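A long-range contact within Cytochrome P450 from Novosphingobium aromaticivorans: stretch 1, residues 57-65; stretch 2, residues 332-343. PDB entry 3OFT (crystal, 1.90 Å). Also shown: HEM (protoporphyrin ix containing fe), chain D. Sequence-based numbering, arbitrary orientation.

Stretch 1, residues 57-65: VRELWGDAE
Stretch 2 (332-343) PIRHTTMGVGAH

The most unusual feature of this contact is that one guanidinium gathers three acceptors from four consecutive residues while a neighbouring indole joins the same loop to the heme. R58 NH2 donates to I333 O (3.0 Å, 167°), and R58 NH1 donates to T336 OG1 (2.9 Å, 155°) and, more weakly, to H335 O (3.0 Å, 143°); the position of OG1 is less certain, because it lies too close to an atom elsewhere in the model. All three acceptors lie near the guanidinium plane, where its N-H groups point. R334 O lies over one face, 3.5 Å from R58 NH1 at an angle too poor for a hydrogen bond, and V340 CG2 covers the opposite face, 4.0 Å from R58 NE.

Stretch 1 enters already helical at V57, in a helix that begins earlier in the chain, with W61 N bonded to V57 O at 3.1 Å, and passes into loop by D63 (phi/psi -83/75). The CA-to-CB bond of R58 points sideways; chi1 to chi3 of t, p, t, with chi4 at -162°, bring its end to stretch 2. There, residues 332-334 form a 3-10 segment, and T336 to G339 a type I turn closed by G339 N to T336 O at 3.0 Å. Beyond the turn V340 is extended (-152/145).

The CA-to-CB bond of W61 points toward stretch 2, and chi1 t with chi2 -49° lays one indole face against the loop. T336 CG2 (chi1 m) sits 3.8 Å from the centroid of the six-membered ring, 23° off its normal; V340 CG1 sits 3.8 Å from that of the five-membered ring, 30° off, and approaches W61 CG to 3.4 Å. Both are CH-pi contacts. With chi1 at 17°, between wells, the branched V340 places CG1 over the W61 ring and CG2 over the R58 guanidinium face.

At the ring edge, W61 NE1 shares its one N-H, mainly with HEM O2A (2.9 Å, 147°) and weakly with water 1 (3.0 Å). Water 1 also accepts from V340 N (3.0 Å) and donates to HEM O2A (2.7 Å). H343, with chi1 m, donates from ND1 to HEM O1D (2.7 Å, 171°).

G339, at phi/psi 91/-163, needs to be glycine: a CB would jam against the preceding carbonyl O, clash with HEM CAA and crowd W61 NE1. The positive phi of G341 (73°) by itself favours glycine. The nearest CA register is G62 to G341, 4.9 Å, followed by A64 to A342, 7.0 Å. An ideal CB on G62 would lie only 3.3 Å from V340 CG2. Water 2 bridges here, donating to G62 O and accepting from A342 N, both at 2.9 Å, and A64 CB meets A342 CB at 4.5 Å. In all, 518 Å² is buried, with R58, V340 and W61 contributing most.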

ATOM      1  N   VAL A  57      16.836  -4.901   4.788  1.00 10.01           N
ATOM      2  CA  VAL A  57      15.433  -4.400   4.730  1.00  9.25           C
ATOM      3  C   VAL A  57      14.621  -5.176   5.703  1.00  8.87           C
ATOM      4  O   VAL A  57      13.917  -4.602   6.573  1.00  9.11           O
ATOM      5  CB  VAL A  57      14.780  -4.594   3.327  1.00  9.53           C
ATOM      6  CG1 VAL A  57      13.252  -4.189   3.347  1.00 11.12           C
ATOM      7  CG2 VAL A  57      15.496  -3.745   2.302  1.00 10.36           C
ATOM      8  N   ARG A  58      14.712  -6.507   5.588  1.00  9.93           N
ATOM      9  CA  ARG A  58      13.887  -7.373   6.434  1.00  9.92           C
ATOM     10  C   ARG A  58      14.194  -7.229   7.960  1.00 10.48           C
ATOM     11  O   ARG A  58      13.266  -7.186   8.810  1.00 10.70           O
ATOM     12  CB  ARG A  58      14.015  -8.830   5.965  1.00 10.24           C
ATOM     13  CG  ARG A  58      13.171  -9.783   6.723  1.00 11.84           C
ATOM     14  CD  ARG A  58      11.722  -9.674   6.316  1.00 10.70           C
ATOM     15  NE  ARG A  58      10.955 -10.785   6.904  1.00 12.22           N
ATOM     16  CZ  ARG A  58       9.754 -11.181   6.484  1.00 10.92           C
ATOM     17  NH1 ARG A  58       9.177 -10.558   5.476  1.00  8.91           N
ATOM     18  NH2 ARG A  58       9.129 -12.178   7.095  1.00 12.74           N
ATOM     19  N   GLU A  59      15.469  -7.161   8.318  1.00 11.67           N
ATOM     20  CA  GLU A  59      15.867  -7.057   9.724  1.00 11.93           C
ATOM     21  C   GLU A  59      15.476  -5.714  10.349  1.00 11.61           C
ATOM     22  O   GLU A  59      14.956  -5.653  11.465  1.00 12.52           O
ATOM     23  CB  GLU A  59      17.360  -7.358   9.932  1.00 14.45           C
ATOM     24  CG  GLU A  59      18.328  -6.227   9.561  1.00 21.91           C
ATOM     25  CD  GLU A  59      19.768  -6.473  10.011  1.00 30.25           C
ATOM     26  OE1 GLU A  59      20.656  -5.727   9.534  1.00 33.61           O
ATOM     27  OE2 GLU A  59      20.003  -7.401  10.821  1.00 33.84           O
ATOM     28  N   LEU A  60      15.727  -4.627   9.644  1.00  9.17           N
ATOM     29  CA  LEU A  60      15.431  -3.304  10.229  1.00 10.22           C
ATOM     30  C   LEU A  60      13.929  -3.017  10.329  1.00  9.30           C
ATOM     31  O   LEU A  60      13.469  -2.372  11.274  1.00 10.21           O
ATOM     32  CB  LEU A  60      16.070  -2.261   9.332  1.00  9.15           C
ATOM     33  CG  LEU A  60      17.496  -1.776   9.612  1.00 13.31           C
ATOM     34  CD1 LEU A  60      18.360  -2.506  10.654  1.00 16.09           C
ATOM     35  CD2 LEU A  60      18.218  -1.114   8.356  1.00  7.95           C
ATOM     36  N   TRP A  61      13.153  -3.526   9.370  1.00  9.39           N
ATOM     37  CA  TRP A  61      11.701  -3.308   9.354  1.00  8.14           C
ATOM     38  C   TRP A  61      11.067  -3.964  10.573  1.00  9.12           C
ATOM     39  O   TRP A  61      10.087  -3.456  11.140  1.00  9.76           O
ATOM     40  CB  TRP A  61      11.113  -3.910   8.078  1.00  7.28           C
ATOM     41  CG  TRP A  61       9.773  -3.344   7.639  1.00  6.53           C
ATOM     42  CD1 TRP A  61       8.647  -3.157   8.388  1.00  9.58           C
ATOM     43  CD2 TRP A  61       9.441  -2.969   6.309  1.00  7.46           C
ATOM     44  NE1 TRP A  61       7.618  -2.648   7.581  1.00  7.69           N
ATOM     45  CE2 TRP A  61       8.095  -2.534   6.307  1.00  9.18           C
ATOM     46  CE3 TRP A  61      10.157  -2.950   5.112  1.00  7.87           C
ATOM     47  CZ2 TRP A  61       7.451  -2.070   5.140  1.00  9.17           C
ATOM     48  CZ3 TRP A  61       9.516  -2.500   3.944  1.00  9.80           C
ATOM     49  CH2 TRP A  61       8.172  -2.068   3.978  1.00  8.65           C
ATOM     50  N   GLY A  62      11.626  -5.100  10.974  1.00 10.43           N
ATOM     51  CA  GLY A  62      11.087  -5.851  12.091  1.00 12.25           C
ATOM     52  C   GLY A  62      11.558  -5.374  13.465  1.00 13.95           C
ATOM     53  O   GLY A  62      11.008  -5.808  14.488  1.00 13.90           O
ATOM     54  N   ASP A  63      12.567  -4.505  13.498  1.00 13.72           N
ATOM     55  CA  ASP A  63      13.109  -3.990  14.769  1.00 14.60           C
ATOM     56  C   ASP A  63      12.246  -2.823  15.232  1.00 13.91           C
ATOM     57  O   ASP A  63      12.665  -1.666  15.184  1.00 14.65           O
ATOM     58  CB  ASP A  63      14.580  -3.557  14.597  1.00 15.22           C
ATOM     59  CG  ASP A  63      15.307  -3.311  15.941  1.00 19.00           C
ATOM     60  OD1 ASP A  63      14.634  -3.197  16.996  1.00 17.80           O
ATOM     61  OD2 ASP A  63      16.568  -3.199  15.901  1.00 20.86           O
ATOM     62  N   ALA A  64      11.058  -3.119  15.750  1.00 13.89           N
ATOM     63  CA  ALA A  64      10.147  -2.047  16.159  1.00 13.39           C
ATOM     64  C   ALA A  64      10.628  -1.397  17.449  1.00 14.51           C
ATOM     65  O   ALA A  64      10.219  -0.279  17.752  1.00 13.47           O
ATOM     66  CB  ALA A  64       8.670  -2.548  16.340  1.00 13.61           C
ATOM     67  N   GLU A  65      11.495  -2.086  18.197  1.00 13.97           N
ATOM     68  CA  GLU A  65      11.979  -1.504  19.457  1.00 15.06           C
ATOM     69  C   GLU A  65      12.988  -0.352  19.257  1.00 13.16           C
ATOM     70  O   GLU A  65      12.870   0.712  19.864  1.00 14.79           O
ATOM     71  CB  GLU A  65      12.523  -2.590  20.411  1.00 14.69           C
ATOM     72  CG  GLU A  65      13.140  -1.976  21.722  1.00 18.93           C
ATOM     73  CD  GLU A  65      13.709  -3.001  22.700  1.00 22.20           C
ATOM     74  OE1 GLU A  65      14.025  -4.128  22.253  1.00 23.83           O
ATOM     75  OE2 GLU A  65      13.828  -2.670  23.912  1.00 19.33           O
ATOM     76  N   PRO A 332       2.508 -15.629   2.493  1.00 16.09           N
ATOM     77  CA  PRO A 332       2.649 -14.181   2.245  1.00 15.52           C
ATOM     78  C   PRO A 332       3.435 -13.456   3.360  1.00 13.26           C
ATOM     79  O   PRO A 332       4.148 -12.520   3.089  1.00 12.16           O
ATOM     80  CB  PRO A 332       1.207 -13.711   2.205  1.00 16.57           C
ATOM     81  CG  PRO A 332       0.497 -14.905   1.545  1.00 17.52           C
ATOM     82  CD  PRO A 332       1.118 -16.079   2.264  1.00 16.60           C
ATOM     83  N   ILE A 333       3.300 -13.914   4.599  1.00 12.89           N
ATOM     84  CA  ILE A 333       4.065 -13.346   5.715  1.00 13.50           C
ATOM     85  C   ILE A 333       5.577 -13.438   5.539  1.00 12.82           C
ATOM     86  O   ILE A 333       6.312 -12.628   6.119  1.00 12.19           O
ATOM     87  CB  ILE A 333       3.542 -13.919   7.093  1.00 14.74           C
ATOM     88  CG1 ILE A 333       3.757 -12.917   8.249  1.00 15.47           C
ATOM     89  CG2 ILE A 333       4.075 -15.302   7.355  1.00 15.00           C
ATOM     90  CD1 ILE A 333       2.826 -13.158   9.448  1.00 20.31           C
ATOM     91  N   ARG A 334       6.061 -14.380   4.717  1.00 12.74           N
ATOM     92  CA  ARG A 334       7.506 -14.555   4.545  1.00 13.22           C
ATOM     93  C   ARG A 334       8.144 -13.540   3.604  1.00 12.43           C
ATOM     94  O   ARG A 334       9.367 -13.430   3.545  1.00 11.39           O
ATOM     95  CB  ARG A 334       7.859 -15.980   4.122  1.00 15.24           C
ATOM     96  CG  ARG A 334       7.797 -16.941   5.341  1.00 22.36           C
ATOM     97  CD  ARG A 334       8.002 -18.384   4.934  1.00 31.95           C
ATOM     98  NE  ARG A 334       9.395 -18.676   4.587  1.00 37.73           N
ATOM     99  CZ  ARG A 334       9.803 -19.743   3.891  1.00 39.75           C
ATOM    100  NH1 ARG A 334       8.928 -20.632   3.435  1.00 40.88           N
ATOM    101  NH2 ARG A 334      11.097 -19.917   3.645  1.00 40.23           N
ATOM    102  N   HIS A 335       7.332 -12.791   2.876  1.00  9.94           N
ATOM    103  CA  HIS A 335       7.902 -11.673   2.129  1.00  9.19           C
ATOM    104  C   HIS A 335       7.383 -10.363   2.739  1.00  8.47           C
ATOM    105  O   HIS A 335       6.735 -10.367   3.798  1.00  7.75           O
ATOM    106  CB  HIS A 335       7.649 -11.795   0.610  1.00  7.64           C
ATOM    107  CG  HIS A 335       6.194 -11.803   0.229  1.00  8.07           C
ATOM    108  ND1 HIS A 335       5.429 -10.660   0.185  1.00 11.62           N
ATOM    109  CD2 HIS A 335       5.393 -12.806  -0.187  1.00  9.64           C
ATOM    110  CE1 HIS A 335       4.192 -10.971  -0.177  1.00 14.42           C
ATOM    111  NE2 HIS A 335       4.156 -12.261  -0.451  1.00 10.94           N
ATOM    112  N   THR A 336       7.700  -9.259   2.090  1.00  7.99           N
ATOM    113  CA  THR A 336       7.603  -7.952   2.752  1.00  8.71           C
ATOM    114  C   THR A 336       6.598  -7.014   2.088  1.00  7.39           C
ATOM    115  O   THR A 336       6.550  -5.828   2.419  1.00  8.16           O
ATOM    116  CB  THR A 336       9.035  -7.376   2.950  1.00  8.88           C
ATOM    117  OG1 THR A 336       9.801  -8.318   3.727  1.00  9.98           O
ATOM    118  CG2 THR A 336       9.035  -6.068   3.724  1.00 10.14           C
ATOM    119  N   THR A 337       5.744  -7.531   1.183  1.00  7.97           N
ATOM    120  CA  THR A 337       4.761  -6.641   0.523  1.00  7.31           C
ATOM    121  C   THR A 337       3.908  -5.888   1.568  1.00  8.16           C
ATOM    122  O   THR A 337       3.636  -4.688   1.409  1.00  6.24           O
ATOM    123  CB  THR A 337       3.841  -7.390  -0.471  1.00  8.51           C
ATOM    124  OG1 THR A 337       4.664  -7.954  -1.492  1.00  8.02           O
ATOM    125  CG2 THR A 337       2.826  -6.399  -1.119  1.00  6.92           C
ATOM    126  N   MET A 338       3.529  -6.592   2.638  1.00  7.58           N
ATOM    127  CA  MET A 338       2.670  -6.043   3.657  1.00  8.77           C
ATOM    128  C   MET A 338       3.460  -5.614   4.910  1.00  7.22           C
ATOM    129  O   MET A 338       2.870  -5.286   5.923  1.00  6.44           O
ATOM    130  CB  MET A 338       1.615  -7.097   4.021  1.00  9.92           C
ATOM    131  CG  MET A 338       0.889  -7.694   2.801  1.00 15.37           C
ATOM    132  SD  MET A 338       0.052  -6.456   1.815  1.00 25.92           S
ATOM    133  CE  MET A 338      -0.983  -5.805   3.014  1.00 17.76           C
ATOM    134  N   GLY A 339       4.780  -5.584   4.805  1.00  7.12           N
ATOM    135  CA  GLY A 339       5.638  -5.214   5.923  1.00  8.19           C
ATOM    136  C   GLY A 339       6.062  -6.411   6.738  1.00  9.49           C
ATOM    137  O   GLY A 339       5.999  -7.566   6.272  1.00  9.05           O
ATOM    138  N   VAL A 340       6.536  -6.138   7.936  1.00  9.77           N
ATOM    139  CA  VAL A 340       7.054  -7.211   8.810  1.00 11.88           C
ATOM    140  C   VAL A 340       6.915  -6.894  10.293  1.00 11.34           C
ATOM    141  O   VAL A 340       7.038  -5.744  10.718  1.00 11.20           O
ATOM    142  CB  VAL A 340       8.499  -7.684   8.408  1.00 13.85           C
ATOM    143  CG1 VAL A 340       9.211  -6.724   7.532  1.00 14.13           C
ATOM    144  CG2 VAL A 340       9.365  -8.307   9.553  1.00 15.77           C
ATOM    145  N   GLY A 341       6.658  -7.941  11.068  1.00 10.41           N
ATOM    146  CA  GLY A 341       6.601  -7.817  12.527  1.00 10.36           C
ATOM    147  C   GLY A 341       5.358  -7.099  13.009  1.00  9.93           C
ATOM    148  O   GLY A 341       4.279  -7.282  12.423  1.00  8.03           O
ATOM    149  N   ALA A 342       5.532  -6.254  14.041  1.00  8.44           N
ATOM    150  CA  ALA A 342       4.391  -5.729  14.811  1.00  8.56           C
ATOM    151  C   ALA A 342       3.427  -4.896  13.963  1.00  7.75           C
ATOM    152  O   ALA A 342       2.258  -4.929  14.211  1.00  7.57           O
ATOM    153  CB  ALA A 342       4.892  -4.877  15.944  1.00 10.18           C
ATOM    154  N   HIS A 343       3.940  -4.147  12.988  1.00  6.66           N
ATOM    155  CA  HIS A 343       3.108  -3.216  12.211  1.00  8.13           C
ATOM    156  C   HIS A 343       2.580  -3.827  10.908  1.00  8.39           C
ATOM    157  O   HIS A 343       1.987  -3.121  10.075  1.00  8.51           O
ATOM    158  CB  HIS A 343       3.896  -1.924  11.893  1.00  9.12           C
ATOM    159  CG  HIS A 343       4.067  -0.991  13.064  1.00  8.30           C
ATOM    160  ND1 HIS A 343       3.120  -0.048  13.407  1.00  7.92           N
ATOM    161  CD2 HIS A 343       5.095  -0.827  13.942  1.00 10.16           C
ATOM    162  CE1 HIS A 343       3.540   0.642  14.450  1.00 10.11           C
ATOM    163  NE2 HIS A 343       4.737   0.195  14.794  1.00  7.95           N
TER
HETATM  164  CHA HEM D 417       0.289  -1.146   7.417  1.00  2.48           C
HETATM  165  CHB HEM D 417       0.984  -2.270   2.731  1.00  5.96           C
HETATM  166  CHC HEM D 417      -3.797  -2.416   2.085  1.00  5.36           C
HETATM  167  CHD HEM D 417      -4.427  -0.313   6.362  1.00  8.21           C
HETATM  168  C1A HEM D 417       0.869  -1.509   6.215  1.00  5.58           C
HETATM  169  C2A HEM D 417       2.282  -1.738   6.024  1.00  5.46           C
HETATM  170  C3A HEM D 417       2.503  -2.049   4.752  1.00  4.72           C
HETATM  171  C4A HEM D 417       1.216  -1.995   4.056  1.00  6.21           C
HETATM  172  CMA HEM D 417       3.901  -2.323   4.144  1.00  5.72           C
HETATM  173  CAA HEM D 417       3.365  -1.685   7.141  1.00  6.43           C
HETATM  174  CBA HEM D 417       3.755  -0.237   7.339  1.00  6.68           C
HETATM  175  CGA HEM D 417       4.893  -0.078   8.337  1.00  6.78           C
HETATM  176  O1A HEM D 417       5.217   1.100   8.686  1.00  7.91           O
HETATM  177  O2A HEM D 417       5.515  -1.077   8.818  1.00  8.19           O
HETATM  178  C1B HEM D 417      -0.256  -2.427   2.128  1.00  5.61           C
HETATM  179  C2B HEM D 417      -0.493  -2.878   0.781  1.00  4.66           C
HETATM  180  C3B HEM D 417      -1.831  -2.915   0.622  1.00  5.25           C
HETATM  181  C4B HEM D 417      -2.449  -2.487   1.862  1.00  5.27           C
HETATM  182  CMB HEM D 417       0.621  -3.238  -0.219  1.00  3.95           C
HETATM  183  CAB HEM D 417      -2.703  -3.277  -0.584  1.00  8.63           C
HETATM  184  CBB HEM D 417      -2.200  -3.599  -1.790  1.00 14.94           C
HETATM  185  C1C HEM D 417      -4.440  -1.872   3.158  1.00  7.61           C
HETATM  186  C2C HEM D 417      -5.879  -1.774   3.363  1.00  8.68           C
HETATM  187  C3C HEM D 417      -6.032  -1.148   4.564  1.00 12.06           C
HETATM  188  C4C HEM D 417      -4.733  -0.944   5.161  1.00  7.84           C
HETATM  189  CMC HEM D 417      -6.964  -2.254   2.346  1.00 10.19           C
HETATM  190  CAC HEM D 417      -7.312  -0.778   5.352  1.00 14.60           C
HETATM  191  CBC HEM D 417      -8.455  -0.461   4.754  1.00 21.62           C
HETATM  192  C1D HEM D 417      -3.254  -0.374   7.039  1.00  6.67           C
HETATM  193  C2D HEM D 417      -3.076   0.105   8.403  1.00  7.59           C
HETATM  194  C3D HEM D 417      -1.626  -0.199   8.731  1.00  4.94           C
HETATM  195  C4D HEM D 417      -1.040  -0.780   7.556  1.00  5.27           C
HETATM  196  CMD HEM D 417      -4.166   0.731   9.344  1.00  5.24           C
HETATM  197  CAD HEM D 417      -0.959   0.116  10.101  1.00  6.71           C
HETATM  198  CBD HEM D 417      -0.872  -1.228  10.845  1.00  5.13           C
HETATM  199  CGD HEM D 417      -0.045  -0.952  12.106  1.00  9.47           C
HETATM  200  O1D HEM D 417       0.662   0.071  12.206  1.00  7.95           O
HETATM  201  O2D HEM D 417      -0.031  -1.783  13.020  1.00 11.02           O
HETATM  202  NA  HEM D 417       0.236  -1.697   4.985  1.00  6.44           N
HETATM  203  NB  HEM D 417      -1.474  -2.251   2.752  1.00  5.60           N
HETATM  204  NC  HEM D 417      -3.787  -1.403   4.287  1.00  7.35           N
HETATM  205  ND  HEM D 417      -2.038  -0.861   6.571  1.00  4.72           N
HETATM  206 FE   HEM D 417      -1.774  -1.624   4.674  1.00  8.33          FE
HETATM  207  O   HOH W   1       5.331  -3.746   9.273  1.00 10.69           O
HETATM  208  O   HOH W   2       8.177  -6.093  15.218  1.00 15.69           O
HETATM  209  O   HOH W   3      -1.575   0.657   3.984  1.00 12.50           O